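Local coordinates for protein molinate hydrolase (Gulosibacter molinativorax, PDB 4UB9) that hydrolyses the thiocarbamate pesticide molinate and is a zinc-binding member of the amidohydrolase family, at residues T139-W145 with A166-G172. Sequence-based numbering, arbitrary orientation.
Sequences TTVFDTW and ARIFFAG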
ATOM      1  N   THR A 139      16.543 -38.719   6.725  1.00 29.15           N
ATOM      2  CA  THR A 139      15.585 -39.757   7.087  1.00 33.58           C
ATOM      3  C   THR A 139      14.621 -39.327   8.212  1.00 35.46           C
ATOM      4  O   THR A 139      13.561 -39.930   8.400  1.00 39.24           O
ATOM      5  CB  THR A 139      16.305 -41.031   7.521  1.00 37.15           C
ATOM      6  OG1 THR A 139      17.458 -40.668   8.297  1.00 38.55           O
ATOM      7  CG2 THR A 139      16.744 -41.838   6.285  1.00 38.13           C
ATOM      8  N   THR A 140      14.999 -38.287   8.952  1.00 36.89           N
ATOM      9  CA  THR A 140      14.131 -37.708  10.002  1.00 37.83           C
ATOM     10  C   THR A 140      14.078 -36.193   9.916  1.00 37.23           C
ATOM     11  O   THR A 140      15.118 -35.529   9.875  1.00 36.54           O
ATOM     12  CB  THR A 140      14.584 -38.104  11.415  1.00 42.24           C
ATOM     13  OG1 THR A 140      14.618 -39.533  11.515  1.00 38.44           O
ATOM     14  CG2 THR A 140      13.634 -37.561  12.473  1.00 39.73           C
ATOM     15  N   VAL A 141      12.848 -35.660   9.859  1.00 33.75           N
ATOM     16  CA  VAL A 141      12.651 -34.227   9.895  1.00 31.09           C
ATOM     17  C   VAL A 141      11.831 -33.783  11.098  1.00 30.43           C
ATOM     18  O   VAL A 141      10.857 -34.422  11.488  1.00 30.28           O
ATOM     19  CB  VAL A 141      11.986 -33.657   8.610  1.00 31.38           C
ATOM     20  CG1 VAL A 141      12.909 -33.822   7.415  1.00 33.05           C
ATOM     21  CG2 VAL A 141      10.645 -34.285   8.350  1.00 29.37           C
ATOM     22  N   PHE A 142      12.221 -32.644  11.633  1.00 28.59           N
ATOM     23  CA  PHE A 142      11.505 -31.995  12.732  1.00 28.29           C
ATOM     24  C   PHE A 142      10.883 -30.745  12.211  1.00 30.10           C
ATOM     25  O   PHE A 142      11.570 -29.754  11.886  1.00 29.74           O
ATOM     26  CB  PHE A 142      12.462 -31.702  13.867  1.00 28.41           C
ATOM     27  CG  PHE A 142      12.926 -32.929  14.549  1.00 28.03           C
ATOM     28  CD1 PHE A 142      12.185 -33.505  15.558  1.00 29.52           C
ATOM     29  CD2 PHE A 142      14.086 -33.561  14.150  1.00 30.78           C
ATOM     30  CE1 PHE A 142      12.610 -34.678  16.202  1.00 28.58           C
ATOM     31  CE2 PHE A 142      14.507 -34.722  14.770  1.00 29.37           C
ATOM     32  CZ  PHE A 142      13.765 -35.279  15.803  1.00 27.80           C
ATOM     33  N   ASP A 143       9.565 -30.807  12.095  1.00 32.98           N
ATOM     34  CA  ASP A 143       8.754 -29.707  11.582  1.00 33.42           C
ATOM     35  C   ASP A 143       8.235 -28.822  12.720  1.00 35.59           C
ATOM     36  O   ASP A 143       7.468 -29.229  13.567  1.00 38.07           O
ATOM     37  CB  ASP A 143       7.598 -30.221  10.743  1.00 33.87           C
ATOM     38  CG  ASP A 143       6.749 -29.090  10.146  1.00 36.76           C
ATOM     39  OD1 ASP A 143       6.359 -28.142  10.897  1.00 38.14           O
ATOM     40  OD2 ASP A 143       6.422 -29.164   8.936  1.00 37.31           O
ATOM     41  N   THR A 144       8.632 -27.583  12.641  1.00 33.65           N
ATOM     42  CA  THR A 144       8.586 -26.628  13.746  1.00 33.37           C
ATOM     43  C   THR A 144       7.422 -25.617  13.620  1.00 33.15           C
ATOM     44  O   THR A 144       7.128 -24.837  14.521  1.00 35.25           O
ATOM     45  CB  THR A 144       9.976 -25.980  13.714  1.00 35.72           C
ATOM     46  OG1 THR A 144      10.828 -26.632  14.671  1.00 39.30           O
ATOM     47  CG2 THR A 144       9.964 -24.600  13.894  1.00 33.11           C
ATOM     48  N   TRP A 145       6.764 -25.656  12.475  1.00 30.59           N
ATOM     49  CA  TRP A 145       5.606 -24.828  12.189  1.00 34.56           C
ATOM     50  C   TRP A 145       4.883 -25.328  10.947  1.00 36.31           C
ATOM     51  O   TRP A 145       5.431 -25.377   9.845  1.00 35.86           O
ATOM     52  CB  TRP A 145       5.942 -23.347  11.967  1.00 35.01           C
ATOM     53  CG  TRP A 145       4.680 -22.494  11.707  1.00 35.90           C
ATOM     54  CD1 TRP A 145       3.806 -22.035  12.639  1.00 38.09           C
ATOM     55  CD2 TRP A 145       4.177 -22.064  10.457  1.00 36.40           C
ATOM     56  NE1 TRP A 145       2.798 -21.335  12.051  1.00 35.47           N
ATOM     57  CE2 TRP A 145       3.014 -21.318  10.707  1.00 38.13           C
ATOM     58  CE3 TRP A 145       4.611 -22.212   9.150  1.00 39.69           C
ATOM     59  CZ2 TRP A 145       2.273 -20.728   9.697  1.00 39.43           C
ATOM     60  CZ3 TRP A 145       3.882 -21.639   8.148  1.00 42.37           C
ATOM     61  CH2 TRP A 145       2.716 -20.909   8.425  1.00 43.20           C
ATOM     62  N   ALA A 166      10.726 -39.083   4.561  1.00 29.14           N
ATOM     63  CA  ALA A 166      11.378 -38.932   5.849  1.00 33.22           C
ATOM     64  C   ALA A 166      10.355 -39.037   6.958  1.00 36.42           C
ATOM     65  O   ALA A 166       9.200 -38.634   6.776  1.00 35.32           O
ATOM     66  CB  ALA A 166      12.097 -37.590   5.945  1.00 34.71           C
ATOM     67  N   ARG A 167      10.746 -39.612   8.103  1.00 37.20           N
ATOM     68  CA  ARG A 167       9.803 -39.632   9.201  1.00 37.88           C
ATOM     69  C   ARG A 167       9.730 -38.223   9.797  1.00 34.00           C
ATOM     70  O   ARG A 167      10.698 -37.435   9.786  1.00 34.02           O
ATOM     71  CB  ARG A 167      10.070 -40.696  10.246  1.00 37.58           C
ATOM     72  CG  ARG A 167      11.107 -40.380  11.270  1.00 39.88           C
ATOM     73  CD  ARG A 167      11.186 -41.490  12.321  1.00 36.66           C
ATOM     74  NE  ARG A 167      11.611 -42.743  11.727  1.00 38.75           N
ATOM     75  CZ  ARG A 167      12.815 -43.004  11.213  1.00 39.89           C
ATOM     76  NH1 ARG A 167      13.801 -42.113  11.240  1.00 43.58           N
ATOM     77  NH2 ARG A 167      13.050 -44.200  10.674  1.00 45.39           N
ATOM     78  N   ILE A 168       8.544 -37.926  10.263  1.00 34.88           N
ATOM     79  CA  ILE A 168       8.181 -36.618  10.740  1.00 34.24           C
ATOM     80  C   ILE A 168       7.863 -36.605  12.210  1.00 33.13           C
ATOM     81  O   ILE A 168       7.131 -37.441  12.716  1.00 37.09           O
ATOM     82  CB  ILE A 168       6.928 -36.123  10.040  1.00 36.57           C
ATOM     83  CG1 ILE A 168       7.147 -36.057   8.545  1.00 39.39           C
ATOM     84  CG2 ILE A 168       6.557 -34.720  10.541  1.00 38.70           C
ATOM     85  CD1 ILE A 168       5.875 -35.765   7.778  1.00 41.94           C
ATOM     86  N   PHE A 169       8.401 -35.603  12.871  1.00 36.42           N
ATOM     87  CA  PHE A 169       7.924 -35.172  14.183  1.00 35.37           C
ATOM     88  C   PHE A 169       7.607 -33.687  14.129  1.00 33.69           C
ATOM     89  O   PHE A 169       8.329 -32.925  13.514  1.00 30.07           O
ATOM     90  CB  PHE A 169       8.966 -35.458  15.257  1.00 34.93           C
ATOM     91  CG  PHE A 169       9.305 -36.896  15.353  1.00 32.48           C
ATOM     92  CD1 PHE A 169       8.392 -37.818  15.855  1.00 32.51           C
ATOM     93  CD2 PHE A 169      10.560 -37.351  14.901  1.00 34.79           C
ATOM     94  CE1 PHE A 169       8.694 -39.189  15.920  1.00 29.69           C
ATOM     95  CE2 PHE A 169      10.862 -38.703  14.948  1.00 33.16           C
ATOM     96  CZ  PHE A 169       9.935 -39.626  15.468  1.00 31.20           C
ATOM     97  N   PHE A 170       6.533 -33.283  14.808  1.00 35.26           N
ATOM     98  CA  PHE A 170       6.075 -31.913  14.678  1.00 31.91           C
ATOM     99  C   PHE A 170       5.660 -31.185  15.965  1.00 34.12           C
ATOM    100  O   PHE A 170       5.321 -31.793  16.962  1.00 28.92           O
ATOM    101  CB  PHE A 170       4.979 -31.859  13.646  1.00 34.10           C
ATOM    102  CG  PHE A 170       3.773 -32.626  14.016  1.00 30.73           C
ATOM    103  CD1 PHE A 170       2.901 -32.138  14.974  1.00 29.79           C
ATOM    104  CD2 PHE A 170       3.469 -33.800  13.381  1.00 27.71           C
ATOM    105  CE1 PHE A 170       1.754 -32.855  15.301  1.00 30.96           C
ATOM    106  CE2 PHE A 170       2.330 -34.517  13.694  1.00 28.32           C
ATOM    107  CZ  PHE A 170       1.461 -34.052  14.648  1.00 28.80           C
ATOM    108  N   ALA A 171       5.729 -29.865  15.897  1.00 32.32           N
ATOM    109  CA  ALA A 171       5.207 -28.965  16.935  1.00 33.75           C
ATOM    110  C   ALA A 171       3.767 -28.593  16.733  1.00 33.05           C
ATOM    111  O   ALA A 171       3.097 -28.150  17.663  1.00 37.71           O
ATOM    112  CB  ALA A 171       5.995 -27.666  16.957  1.00 33.63           C
ATOM    113  N   GLY A 172       3.331 -28.655  15.491  1.00 33.16           N
ATOM    114  CA  GLY A 172       2.075 -28.015  15.056  1.00 34.09           C
ATOM    115  C   GLY A 172       2.348 -26.540  14.831  1.00 35.64           C
ATOM    116  O   GLY A 172       3.232 -26.159  14.060  1.00 35.53           O
TER
HETATM  117  O   HOH W   1       4.671 -28.528  12.932  1.00 28.97           O
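With CG between the backbone N and the carbonyl carbon (chi1 81°) and a bend at chi3, the chain of Arg167 brings its guanidinium edge to Thr140, whose OG1 lies beside its own backbone N. NH1 of Arg167 then donates to OG1 of Thr140 at 2.7 Å, the hydroxyl close to the guanidinium plane, although the bond is bent (132° at the hydrogen). Salt bridges to Asp446 and Glu470 probably balance the buried charge. On the same face of the sheet, the side chains of Phe142 and Phe169 lie side by side, their near-parallel rings slid so far apart that they barely overlap (centroids 5.6 Å apart); CE1 of Phe142 comes within 3.6 Å of CD2 of Phe169, while the methyl CG2 of Thr140 meets the edge of the Phe169 ring. Val141 CG2 packs 3.9 Å from Ile168 CG1 on the other face, which helix 122-135 covers. Five N-H...O=C bonds join the parallel backbones, from Arg167 N to Thr139 O through Ala171 N to Asp143 O. At the C-terminal end of strand 138-143, Asp143 OD1 accepts from Trp145 N (3.0 Å), an Asx turn, and a water bridges it to Gly172 N; Asn146 ND2 and Leu100 N hold OD2. Strand 138-143, helix 148-159 and strand 167-170 form a beta-alpha-beta unit, characteristic of the amidohydrolase TIM barrel, with the side chain of Thr144 about 7 Å from the zinc ion.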